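Local coordinates for ORF10 (Moritella marina, PDB 6RIW), which forms the ketosynthase–chain length factor didomain of a polyunsaturated fatty acid synthase, which probably carries out the condensation step of acyl chain elongation, at residues A10-G15 with N90-Y95; S74-D79 with V96-L101; N80-G85 with A172-A177; I179-G184 with R873-A878. All blocks are in the same frame, centred on the assembly; numbering follows the deposited sequence.

Interaction 1: residues A10-G15 with N90-Y95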
loop_
_atom_site.group_PDB
_atom_site.type_symbol
_atom_site.label_atom_id
_atom_site.label_comp_id
_atom_site.label_asym_id
_atom_site.label_seq_id
_atom_site.Cartn_x
_atom_site.Cartn_y
_atom_site.Cartn_z
ATOM N N ALA A 10 -20.414 -5.364 -4.897
ATOM C CA ALA A 10 -20.173 -6.686 -4.338
ATOM C C ALA A 10 -19.444 -6.545 -3.009
ATOM O O ALA A 10 -18.741 -5.559 -2.758
ATOM C CB ALA A 10 -19.383 -7.566 -5.303
ATOM N N ASN A 11 -19.600 -7.560 -2.163
ATOM C CA ASN A 11 -18.944 -7.529 -0.866
ATOM C C ASN A 11 -18.540 -8.923 -0.422
ATOM O O ASN A 11 -19.205 -9.920 -0.728
ATOM C CB ASN A 11 -19.845 -6.934 0.204
ATOM C CG ASN A 11 -21.119 -7.750 0.393
ATOM O OD1 ASN A 11 -21.939 -7.816 -0.519
ATOM N ND2 ASN A 11 -21.269 -8.397 1.554
ATOM N N LEU A 12 -17.451 -8.971 0.345
ATOM C CA LEU A 12 -17.095 -10.143 1.146
ATOM C C LEU A 12 -16.766 -9.565 2.511
ATOM O O LEU A 12 -15.653 -9.080 2.739
ATOM C CB LEU A 12 -15.936 -10.941 0.549
ATOM C CG LEU A 12 -15.533 -12.209 1.290
ATOM C CD1 LEU A 12 -16.723 -13.180 1.358
ATOM C CD2 LEU A 12 -14.346 -12.845 0.557
ATOM N N PHE A 13 -17.750 -9.590 3.401
ATOM C CA PHE A 13 -17.672 -8.997 4.727
ATOM C C PHE A 13 -17.770 -10.085 5.781
ATOM O O PHE A 13 -18.258 -11.185 5.496
ATOM C CB PHE A 13 -18.817 -7.997 4.958
ATOM C CG PHE A 13 -18.809 -6.801 4.049
ATOM C CD1 PHE A 13 -17.651 -6.398 3.373
ATOM C CD2 PHE A 13 -19.973 -6.066 3.878
ATOM C CE1 PHE A 13 -17.661 -5.288 2.539
ATOM C CE2 PHE A 13 -20.001 -4.950 3.051
ATOM C CZ PHE A 13 -18.834 -4.551 2.379
ATOM N N PRO A 14 -17.327 -9.823 7.018
ATOM C CA PRO A 14 -17.606 -10.783 8.089
ATOM C C PRO A 14 -19.098 -11.088 8.100
ATOM O O PRO A 14 -19.919 -10.164 8.159
ATOM C CB PRO A 14 -17.151 -10.057 9.361
ATOM C CG PRO A 14 -16.097 -9.062 8.872
ATOM C CD PRO A 14 -16.540 -8.661 7.488
ATOM N N GLY A 15 -19.459 -12.361 7.926
ATOM C CA GLY A 15 -20.842 -12.774 7.933
ATOM C C GLY A 15 -21.544 -12.835 6.589
ATOM O O GLY A 15 -22.619 -13.442 6.517
ATOM N N ASN A 90 -5.559 -11.860 -2.689
ATOM C CA ASN A 90 -5.857 -11.871 -4.117
ATOM C C ASN A 90 -7.218 -12.483 -4.388
ATOM O O ASN A 90 -7.982 -11.974 -5.225
ATOM C CB ASN A 90 -4.780 -12.654 -4.866
ATOM C CG ASN A 90 -3.372 -12.168 -4.545
ATOM O OD1 ASN A 90 -2.796 -11.388 -5.287
ATOM N ND2 ASN A 90 -2.821 -12.631 -3.434
ATOM N N GLN A 91 -7.531 -13.590 -3.712
ATOM C CA GLN A 91 -8.762 -14.312 -4.028
ATOM C C GLN A 91 -9.992 -13.503 -3.640
ATOM O O GLN A 91 -10.994 -13.495 -4.370
ATOM C CB GLN A 91 -8.764 -15.660 -3.321
ATOM C CG GLN A 91 -7.637 -16.572 -3.843
ATOM C CD GLN A 91 -7.720 -17.971 -3.296
ATOM O OE1 GLN A 91 -8.371 -18.215 -2.285
ATOM N NE2 GLN A 91 -7.053 -18.913 -3.972
ATOM N N TRP A 92 -9.943 -12.832 -2.488
ATOM C CA TRP A 92 -11.090 -12.024 -2.090
ATOM C C TRP A 92 -11.306 -10.868 -3.061
ATOM O O TRP A 92 -12.447 -10.531 -3.380
ATOM C CB TRP A 92 -10.906 -11.493 -0.673
ATOM C CG TRP A 92 -10.882 -12.542 0.387
ATOM C CD1 TRP A 92 -11.164 -13.878 0.249
ATOM C CD2 TRP A 92 -10.541 -12.343 1.758
ATOM N NE1 TRP A 92 -11.019 -14.516 1.452
ATOM C CE2 TRP A 92 -10.647 -13.594 2.400
ATOM C CE3 TRP A 92 -10.159 -11.225 2.507
ATOM C CZ2 TRP A 92 -10.355 -13.767 3.758
ATOM C CZ3 TRP A 92 -9.883 -11.390 3.863
ATOM C CH2 TRP A 92 -9.992 -12.654 4.473
ATOM N N GLY A 93 -10.220 -10.234 -3.523
ATOM C CA GLY A 93 -10.355 -9.159 -4.502
ATOM C C GLY A 93 -10.890 -9.639 -5.841
ATOM O O GLY A 93 -11.715 -8.966 -6.469
ATOM N N LEU A 94 -10.434 -10.808 -6.293
ATOM C CA LEU A 94 -10.983 -11.392 -7.516
ATOM C C LEU A 94 -12.466 -11.726 -7.354
ATOM O O LEU A 94 -13.278 -11.485 -8.263
ATOM C CB LEU A 94 -10.194 -12.649 -7.877
ATOM C CG LEU A 94 -8.782 -12.340 -8.371
ATOM C CD1 LEU A 94 -7.952 -13.609 -8.386
ATOM C CD2 LEU A 94 -8.851 -11.697 -9.753
ATOM N N TYR A 95 -12.833 -12.287 -6.207
ATOM C CA TYR A 95 -14.236 -12.615 -5.959
ATOM C C TYR A 95 -15.138 -11.384 -6.094
ATOM O O TYR A 95 -16.127 -11.410 -6.838
ATOM C CB TYR A 95 -14.384 -13.238 -4.572
ATOM C CG TYR A 95 -15.849 -13.419 -4.179
ATOM C CD1 TYR A 95 -16.608 -14.435 -4.758
ATOM C CD2 TYR A 95 -16.465 -12.579 -3.255
ATOM C CE1 TYR A 95 -17.940 -14.616 -4.424
ATOM C CE2 TYR A 95 -17.833 -12.749 -2.912
ATOM C CZ TYR A 95 -18.547 -13.783 -3.504
ATOM O OH TYR A 95 -19.876 -13.991 -3.209
#
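Leu12 pushes one methyl onto the indole of Trp92: its CD2 lies over one face of the five-membered ring, 3.6 Å from the ring centroid and 23° off the normal, a CH-pi contact. The nearest ring atom is Trp92 CD1, 3.4 Å from Leu12 CD2, and the two side chains cross at about a right angle. With CG of Leu12 swung to the side opposite its N (chi1 -178°), the branch reaches out from strand 4-12 toward helix 88-104. At the base of that branch, Leu12 CB meets Tyr95 CD2 at 4.2 Å. The same phenol ring turns its edge to the backbone, with CE2 of Tyr95 3.8 Å from Asn11 O, close to the ring plane. Its hydroxyl is hydrogen-bonded to Gln17 O, which fixes the outer end of the ring. In the next layer, Phe69 meets Tyr95 edge-to-face and Trp92 with planes nearly perpendicular. Replacing Trp92 with an alanine is likely to leave Leu12 CD2 without its aromatic floor and to open a gap beside Phe69. Leu12 and Ala10 also pair by backbone bonds with strand 259-270, so this is buried helix-on-sheet packing within the thiolase-like fold of the first ketosynthase-family region.

Interaction 2: residues S74-D79 with V96-L101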
loop_
_atom_site.group_PDB
_atom_site.type_symbol
_atom_site.label_atom_id
_atom_site.label_comp_id
_atom_site.label_asym_id
_atom_site.label_seq_id
_atom_site.Cartn_x
_atom_site.Cartn_y
_atom_site.Cartn_z
ATOM N N SER A 74 -12.334 -20.771 -11.020
ATOM C CA SER A 74 -12.655 -20.964 -12.425
ATOM C C SER A 74 -13.297 -19.708 -13.012
ATOM O O SER A 74 -13.809 -18.848 -12.293
ATOM C CB SER A 74 -13.585 -22.172 -12.595
ATOM O OG SER A 74 -14.902 -21.874 -12.136
ATOM N N GLY A 75 -13.241 -19.595 -14.338
ATOM C CA GLY A 75 -13.974 -18.550 -15.035
ATOM C C GLY A 75 -13.279 -17.214 -15.186
ATOM O O GLY A 75 -13.923 -16.251 -15.613
ATOM N N TYR A 76 -12.000 -17.110 -14.837
ATOM C CA TYR A 76 -11.227 -15.892 -15.046
ATOM C C TYR A 76 -10.368 -16.020 -16.305
ATOM O O TYR A 76 -10.286 -17.080 -16.934
ATOM C CB TYR A 76 -10.331 -15.600 -13.829
ATOM C CG TYR A 76 -11.101 -15.328 -12.569
ATOM C CD1 TYR A 76 -11.490 -14.040 -12.248
ATOM C CD2 TYR A 76 -11.473 -16.359 -11.723
ATOM C CE1 TYR A 76 -12.216 -13.782 -11.107
ATOM C CE2 TYR A 76 -12.195 -16.111 -10.577
ATOM C CZ TYR A 76 -12.558 -14.822 -10.277
ATOM O OH TYR A 76 -13.282 -14.575 -9.147
ATOM N N GLN A 77 -9.691 -14.927 -16.657
ATOM C CA GLN A 77 -8.807 -14.970 -17.817
ATOM C C GLN A 77 -7.419 -15.511 -17.468
ATOM O O GLN A 77 -6.565 -15.643 -18.355
ATOM C CB GLN A 77 -8.735 -13.584 -18.469
ATOM C CG GLN A 77 -10.137 -13.136 -18.948
ATOM C CD GLN A 77 -10.120 -12.023 -19.969
ATOM O OE1 GLN A 77 -9.075 -11.648 -20.506
ATOM N NE2 GLN A 77 -11.296 -11.480 -20.245
ATOM N N LEU A 78 -7.195 -15.848 -16.207
ATOM C CA LEU A 78 -5.994 -16.524 -15.743
ATOM C C LEU A 78 -6.356 -17.917 -15.256
ATOM O O LEU A 78 -7.455 -18.148 -14.750
ATOM C CB LEU A 78 -5.317 -15.738 -14.615
ATOM C CG LEU A 78 -4.623 -14.469 -15.111
ATOM C CD1 LEU A 78 -4.156 -13.642 -13.936
ATOM C CD2 LEU A 78 -3.455 -14.787 -16.061
ATOM N N ASP A 79 -5.401 -18.829 -15.401
ATOM C CA ASP A 79 -5.617 -20.247 -15.153
ATOM C C ASP A 79 -6.030 -20.529 -13.706
ATOM O O ASP A 79 -5.509 -19.939 -12.753
ATOM C CB ASP A 79 -4.330 -21.007 -15.521
ATOM C CG ASP A 79 -4.216 -22.361 -14.844
ATOM O OD1 ASP A 79 -4.947 -23.293 -15.238
ATOM O OD2 ASP A 79 -3.375 -22.500 -13.927
ATOM N N VAL A 96 -14.828 -10.298 -5.375
ATOM C CA VAL A 96 -15.714 -9.132 -5.441
ATOM C C VAL A 96 -15.642 -8.451 -6.807
ATOM O O VAL A 96 -16.611 -7.811 -7.228
ATOM C CB VAL A 96 -15.445 -8.124 -4.303
ATOM C CG1 VAL A 96 -15.771 -8.777 -2.942
ATOM C CG2 VAL A 96 -13.995 -7.566 -4.361
ATOM N N THR A 97 -14.529 -8.591 -7.533
ATOM C CA THR A 97 -14.481 -8.062 -8.896
ATOM C C THR A 97 -15.466 -8.793 -9.807
ATOM O O THR A 97 -16.272 -8.157 -10.502
ATOM C CB THR A 97 -13.061 -8.158 -9.447
ATOM O OG1 THR A 97 -12.225 -7.249 -8.726
ATOM C CG2 THR A 97 -13.039 -7.728 -10.914
ATOM N N LYS A 98 -15.409 -10.124 -9.815
ATOM C CA LYS A 98 -16.313 -10.924 -10.643
ATOM C C LYS A 98 -17.763 -10.657 -10.272
ATOM O O LYS A 98 -18.621 -10.479 -11.151
ATOM C CB LYS A 98 -15.994 -12.415 -10.479
ATOM C CG LYS A 98 -16.658 -13.349 -11.498
ATOM C CD LYS A 98 -15.709 -14.503 -11.808
ATOM C CE LYS A 98 -16.417 -15.777 -12.209
ATOM N NZ LYS A 98 -15.738 -16.935 -11.520
ATOM N N GLN A 99 -18.055 -10.636 -8.972
ATOM C CA GLN A 99 -19.434 -10.444 -8.533
ATOM C C GLN A 99 -19.939 -9.057 -8.899
ATOM O O GLN A 99 -21.088 -8.904 -9.335
ATOM C CB GLN A 99 -19.546 -10.672 -7.021
ATOM C CG GLN A 99 -19.302 -12.138 -6.579
ATOM C CD GLN A 99 -20.320 -13.102 -7.166
ATOM O OE1 GLN A 99 -21.524 -12.881 -7.076
ATOM N NE2 GLN A 99 -19.837 -14.167 -7.786
ATOM N N ALA A 100 -19.099 -8.033 -8.727
ATOM C CA ALA A 100 -19.539 -6.676 -9.030
ATOM C C ALA A 100 -19.747 -6.485 -10.523
ATOM O O ALA A 100 -20.729 -5.864 -10.936
ATOM C CB ALA A 100 -18.539 -5.645 -8.492
ATOM N N LEU A 101 -18.829 -6.996 -11.355
ATOM C CA LEU A 101 -19.009 -6.869 -12.797
ATOM C C LEU A 101 -20.213 -7.677 -13.273
ATOM O O LEU A 101 -20.977 -7.223 -14.136
ATOM C CB LEU A 101 -17.740 -7.307 -13.520
ATOM C CG LEU A 101 -16.681 -6.203 -13.475
ATOM C CD1 LEU A 101 -15.395 -6.728 -14.055
ATOM C CD2 LEU A 101 -17.166 -4.977 -14.235
HETATM O O HOH W 1 -14.783 -16.650 -8.302
#
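Lys98 reaches from helix 88-104 across the ring of Tyr76, a cation-pi contact that ties the loop before helix 80-84 to the helix within the first thiolase-like ketosynthase unit. The lysine CB begins near the phenol oxygen, 3.7 Å from Tyr76 OH. From there CG points away from the lysine's own N (chi1 -168°), carrying the chain toward the loop. A bend at chi2 lays CD over one face of the ring: Lys98 CD is 3.5 Å from Tyr76 CZ, and its line to the centroid is 30° off the normal. Lys98 CE runs on past Ser74 O at 4.0 Å, and a second bend, at chi4, turns the ammonium to that oxygen. Lys98 NZ stands above the ring, 4.3 Å from the Tyr76 centroid and displaced toward CE2. The charge has a firmer partner in the backbone, since Lys98 NZ donates to Ser74 O at 2.8 Å, tilted 15° from the carbonyl plane. Gly75 follows with a positive phi; a CB there would point toward the ammonium and come tightly close to it. Ser74 OG is engaged by Asp72, outside the contact. A water bridges the two polar ends: it is 2.7 Å from Tyr76 OH and takes a weak bond from Lys98 NZ at 3.4 Å.

Interaction 3: residues N80-G85 with A172-A177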
loop_
_atom_site.group_PDB
_atom_site.type_symbol
_atom_site.label_atom_id
_atom_site.label_comp_id
_atom_site.label_asym_id
_atom_site.label_seq_id
_atom_site.Cartn_x
_atom_site.Cartn_y
_atom_site.Cartn_z
ATOM N N ASN A 80 -6.976 -21.457 -13.565
ATOM C CA ASN A 80 -7.511 -21.867 -12.266
ATOM C C ASN A 80 -6.405 -22.241 -11.273
ATOM O O ASN A 80 -6.398 -21.783 -10.124
ATOM C CB ASN A 80 -8.468 -23.047 -12.507
ATOM C CG ASN A 80 -8.973 -23.684 -11.226
ATOM O OD1 ASN A 80 -8.278 -24.476 -10.575
ATOM N ND2 ASN A 80 -10.209 -23.365 -10.875
ATOM N N ASP A 81 -5.455 -23.074 -11.701
ATOM C CA ASP A 81 -4.419 -23.550 -10.783
ATOM C C ASP A 81 -3.523 -22.416 -10.284
ATOM O O ASP A 81 -3.104 -22.418 -9.119
ATOM C CB ASP A 81 -3.581 -24.628 -11.462
ATOM C CG ASP A 81 -4.407 -25.849 -11.821
ATOM O OD1 ASP A 81 -4.580 -26.115 -13.032
ATOM O OD2 ASP A 81 -4.895 -26.526 -10.887
ATOM N N TYR A 82 -3.208 -21.451 -11.143
ATOM C CA TYR A 82 -2.453 -20.288 -10.675
ATOM C C TYR A 82 -3.245 -19.497 -9.629
ATOM O O TYR A 82 -2.721 -19.170 -8.557
ATOM C CB TYR A 82 -2.086 -19.400 -11.861
ATOM C CG TYR A 82 -1.456 -18.084 -11.450
ATOM C CD1 TYR A 82 -0.196 -18.048 -10.867
ATOM C CD2 TYR A 82 -2.132 -16.888 -11.632
ATOM C CE1 TYR A 82 0.393 -16.830 -10.486
ATOM C CE2 TYR A 82 -1.558 -15.673 -11.259
ATOM C CZ TYR A 82 -0.305 -15.649 -10.690
ATOM O OH TYR A 82 0.239 -14.435 -10.308
ATOM N N LEU A 83 -4.503 -19.162 -9.930
ATOM C CA LEU A 83 -5.288 -18.355 -8.990
ATOM C C LEU A 83 -5.561 -19.101 -7.692
ATOM O O LEU A 83 -5.639 -18.481 -6.625
ATOM C CB LEU A 83 -6.612 -17.925 -9.613
ATOM C CG LEU A 83 -6.466 -17.102 -10.879
ATOM C CD1 LEU A 83 -7.827 -16.711 -11.439
ATOM C CD2 LEU A 83 -5.632 -15.852 -10.555
ATOM N N ALA A 84 -5.733 -20.426 -7.765
ATOM C CA ALA A 84 -5.946 -21.230 -6.567
ATOM C C ALA A 84 -4.771 -21.170 -5.601
ATOM O O ALA A 84 -4.961 -21.412 -4.408
ATOM C CB ALA A 84 -6.210 -22.691 -6.954
ATOM N N GLY A 85 -3.572 -20.881 -6.083
ATOM C CA GLY A 85 -2.397 -20.834 -5.240
ATOM C C GLY A 85 -2.069 -19.462 -4.688
ATOM O O GLY A 85 -0.976 -19.275 -4.150
ATOM N N ALA A 172 1.471 -5.238 -2.127
ATOM C CA ALA A 172 0.805 -3.933 -2.191
ATOM C C ALA A 172 0.125 -3.678 -3.545
ATOM O O ALA A 172 -1.082 -3.403 -3.602
ATOM C CB ALA A 172 1.805 -2.817 -1.858
ATOM N N GLY A 173 0.873 -3.769 -4.644
ATOM C CA GLY A 173 0.350 -3.307 -5.919
ATOM C C GLY A 173 -0.163 -4.395 -6.849
ATOM O O GLY A 173 -1.179 -4.214 -7.527
ATOM N N TYR A 174 0.524 -5.535 -6.896
ATOM C CA TYR A 174 0.125 -6.595 -7.824
ATOM C C TYR A 174 -1.344 -7.014 -7.724
ATOM O O TYR A 174 -1.922 -7.362 -8.771
ATOM C CB TYR A 174 1.034 -7.817 -7.624
ATOM C CG TYR A 174 0.783 -8.919 -8.631
ATOM C CD1 TYR A 174 0.963 -8.697 -9.993
ATOM C CD2 TYR A 174 0.362 -10.188 -8.209
ATOM C CE1 TYR A 174 0.730 -9.722 -10.931
ATOM C CE2 TYR A 174 0.117 -11.211 -9.131
ATOM C CZ TYR A 174 0.304 -10.969 -10.488
ATOM O OH TYR A 174 0.072 -11.990 -11.399
ATOM N N PRO A 175 -1.999 -7.024 -6.558
ATOM C CA PRO A 175 -3.422 -7.426 -6.550
ATOM C C PRO A 175 -4.290 -6.607 -7.492
ATOM O O PRO A 175 -5.231 -7.154 -8.088
ATOM C CB PRO A 175 -3.829 -7.236 -5.085
ATOM C CG PRO A 175 -2.528 -7.558 -4.331
ATOM C CD PRO A 175 -1.460 -6.913 -5.188
ATOM N N ALA A 176 -4.006 -5.309 -7.649
ATOM C CA ALA A 176 -4.783 -4.509 -8.592
ATOM C C ALA A 176 -4.477 -4.901 -10.039
ATOM O O ALA A 176 -5.384 -4.966 -10.875
ATOM C CB ALA A 176 -4.513 -3.022 -8.375
ATOM N N ALA A 177 -3.207 -5.157 -10.356
ATOM C CA ALA A 177 -2.868 -5.603 -11.705
ATOM C C ALA A 177 -3.416 -6.997 -11.979
ATOM O O ALA A 177 -3.770 -7.313 -13.117
ATOM C CB ALA A 177 -1.344 -5.578 -11.898
#
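The backbones of Tyr82 and Tyr174 stand well apart, with 14.2 Å between Tyr82 CA and Tyr174 CA, one on the short helix 80-84 and the other in the first turn of helix 174-183. Between these segments the gap is crossed by the two tyrosines, a phenol-to-phenol hydrogen bond joining two helices of the first thiolase-like ketosynthase unit; Tyr82 also touches Leu178, further along the second helix. Both rings leave the main chain the same way, each CG lying trans to its own N (chi1 173° in Tyr82), which sends each chain straight out from its helix to meet the other from the opposite direction. Neither ring lies over the other. Each hydroxyl arrives at the edge of the partner ring, near its plane, and Tyr82 OH is 3.4 Å from Tyr174 CE2. At the root of the first tyrosine, Asp79 at the N-cap takes a hydrogen bond from the Tyr82 backbone N. Around its ring, Tyr966 stacks and His165 meets it edge-to-face, so its rotation is held by aromatic neighbours. The buried Tyr82 hydroxyl is also hydrogen-bonded to Asp167 OD2, and Tyr174 packs against the same aspartate. A phenylalanine in place of Tyr82 would probably leave the Tyr174 hydroxyl and Asp167 OD2 each without this partner. In the bond itself Tyr82 OH and Tyr174 OH are 2.7 Å apart, and the line between them opens a wider angle with the C-O bond of Tyr82 than with that of Tyr174.

Interaction 4: residues I179-G184 with R873-A878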
loop_
_atom_site.group_PDB
_atom_site.type_symbol
_atom_site.label_atom_id
_atom_site.label_comp_id
_atom_site.label_asym_id
_atom_site.label_seq_id
_atom_site.Cartn_x
_atom_site.Cartn_y
_atom_site.Cartn_z
ATOM N N ILE A 179 -6.231 -8.274 -10.718
ATOM C CA ILE A 179 -7.639 -8.038 -11.018
ATOM C C ILE A 179 -7.803 -7.579 -12.463
ATOM O O ILE A 179 -8.667 -8.077 -13.194
ATOM C CB ILE A 179 -8.230 -7.027 -10.020
ATOM C CG1 ILE A 179 -8.496 -7.746 -8.689
ATOM C CG2 ILE A 179 -9.494 -6.352 -10.588
ATOM C CD1 ILE A 179 -8.649 -6.807 -7.517
ATOM N N ALA A 180 -6.963 -6.633 -12.904
ATOM C CA ALA A 180 -7.089 -6.131 -14.271
ATOM C C ALA A 180 -6.879 -7.253 -15.279
ATOM O O ALA A 180 -7.652 -7.393 -16.239
ATOM C CB ALA A 180 -6.098 -4.984 -14.516
ATOM N N GLN A 181 -5.868 -8.097 -15.054
ATOM C CA GLN A 181 -5.609 -9.156 -16.023
ATOM C C GLN A 181 -6.680 -10.235 -15.962
ATOM O O GLN A 181 -7.169 -10.676 -17.009
ATOM C CB GLN A 181 -4.213 -9.767 -15.834
ATOM C CG GLN A 181 -3.899 -10.807 -16.926
ATOM C CD GLN A 181 -2.441 -11.250 -16.963
ATOM O OE1 GLN A 181 -1.672 -11.058 -16.009
ATOM N NE2 GLN A 181 -2.052 -11.835 -18.082
ATOM N N ALA A 182 -7.064 -10.671 -14.756
ATOM C CA ALA A 182 -8.011 -11.776 -14.632
ATOM C C ALA A 182 -9.409 -11.408 -15.124
ATOM O O ALA A 182 -10.169 -12.291 -15.529
ATOM C CB ALA A 182 -8.099 -12.248 -13.178
ATOM N N ALA A 183 -9.784 -10.135 -15.068
ATOM C CA ALA A 183 -11.079 -9.705 -15.572
ATOM C C ALA A 183 -11.005 -9.105 -16.975
ATOM O O ALA A 183 -12.037 -8.722 -17.517
ATOM C CB ALA A 183 -11.717 -8.696 -14.611
ATOM N N GLY A 184 -9.819 -9.004 -17.572
ATOM C CA GLY A 184 -9.719 -8.446 -18.910
ATOM C C GLY A 184 -9.912 -6.951 -19.001
ATOM O O GLY A 184 -10.416 -6.457 -20.014
ATOM N N ARG A 873 6.084 -6.143 -13.140
ATOM C CA ARG A 873 5.186 -7.219 -12.771
ATOM C C ARG A 873 3.729 -6.793 -12.767
ATOM O O ARG A 873 2.861 -7.646 -12.546
ATOM C CB ARG A 873 5.583 -7.773 -11.405
ATOM C CG ARG A 873 6.899 -8.557 -11.426
ATOM C CD ARG A 873 6.793 -9.759 -12.402
ATOM N NE ARG A 873 5.855 -10.768 -11.902
ATOM C CZ ARG A 873 5.405 -11.801 -12.612
ATOM N NH1 ARG A 873 5.795 -11.979 -13.875
ATOM N NH2 ARG A 873 4.584 -12.677 -12.058
ATOM N N ASP A 874 3.429 -5.513 -12.987
ATOM C CA ASP A 874 2.035 -5.112 -13.144
ATOM C C ASP A 874 1.491 -5.431 -14.532
ATOM O O ASP A 874 0.280 -5.295 -14.757
ATOM C CB ASP A 874 1.902 -3.617 -12.868
ATOM C CG ASP A 874 2.874 -2.793 -13.723
ATOM O OD1 ASP A 874 4.124 -3.028 -13.640
ATOM O OD2 ASP A 874 2.390 -1.926 -14.481
ATOM N N ASN A 875 2.351 -5.876 -15.454
ATOM C CA ASN A 875 1.928 -6.313 -16.795
ATOM C C ASN A 875 1.300 -5.159 -17.581
ATOM O O ASN A 875 0.253 -5.297 -18.227
ATOM C CB ASN A 875 0.976 -7.522 -16.722
ATOM C CG ASN A 875 0.997 -8.349 -18.001
ATOM O OD1 ASN A 875 1.751 -8.054 -18.929
ATOM N ND2 ASN A 875 0.184 -9.394 -18.051
ATOM N N SER A 876 1.928 -3.992 -17.505
ATOM C CA SER A 876 1.601 -2.919 -18.431
ATOM C C SER A 876 2.886 -2.211 -18.825
ATOM O O SER A 876 3.905 -2.261 -18.122
ATOM C CB SER A 876 0.573 -1.937 -17.839
ATOM O OG SER A 876 1.108 -1.275 -16.722
ATOM N N CYS A 877 2.858 -1.613 -20.000
ATOM C CA CYS A 877 3.977 -0.829 -20.473
ATOM C C CYS A 877 3.658 0.643 -20.246
ATOM O O CYS A 877 2.570 1.105 -20.604
ATOM C CB CYS A 877 4.242 -1.094 -21.952
ATOM S SG CYS A 877 5.545 -0.006 -22.551
ATOM N N ALA A 878 4.585 1.359 -19.631
ATOM C CA ALA A 878 4.514 2.802 -19.492
ATOM C C ALA A 878 5.517 3.432 -20.448
ATOM O O ALA A 878 6.616 2.903 -20.647
ATOM C CB ALA A 878 4.810 3.245 -18.047
#
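Gln181 and Asn875 bring their side chains together at about a right angle, with their amide planes 61° apart, so the two groups do not pair edge to edge. Instead the Asn875 amide nitrogen comes in over the Gln181 amide from one side of its plane. Asn875 ND2 is 3.2 Å from Gln181 OE1, a weak hydrogen bond with an N-H...O angle of 152°. The donor stands well above the glutamine plane, and the direction from OE1 to ND2 is almost perpendicular to the C=O bond. That steep approach also brings Asn875 ND2 within 3.3 Å of Gln181 NE2, two donors that cannot bond each other. Gln181 extends fully from helix 174-183, its first torsion trans (chi1 -176°), which puts its amide at the end of a long straight arm. The asparagine is fixed from behind, where its OD1 is hydrogen-bonded to Ser774 and its backbone pairs with Gly773. It sits at a left-handed backbone position, just before strand 876-884 begins. The turn leading there is braced by Ser876 OG, which donates to Asp874 OD2 at 2.7 Å nearly along the C-O axis of the carboxylate. Val967 and His961, from the C-terminal end of the modelled chain, touch Gln181 and Asn875 respectively. The contact joins the first ketosynthase-family region to the second, a polar, partly exposed touch at the interface of two thiolase-like domains, arranged as in the dimers of ketosynthases but here within one chain.

Helix 88-104 carries one side of both interaction 1 and interaction 2, whose centres lie 12 Å apart; Tyr76 OH also makes a weak bond to Leu94 O, 3.2 Å away, on the same helix. Helix 174-183 serves interactions 3 and 4 in turn, centres 11 Å apart. Gln77 N binds Ala182 O at 2.9 Å, tying the loop of interaction 2 to the helix of interaction 4. Asp167 links interactions 3 and 4: its OD2 is hydrogen-bonded to Tyr82 OH and its OD1 forms a salt bridge with Arg873 NH2. Interactions 1 to 3 lie within the first ketosynthase unit and interaction 4 crosses to the second; all lie away from the magnesium site at Met1 and Lys286.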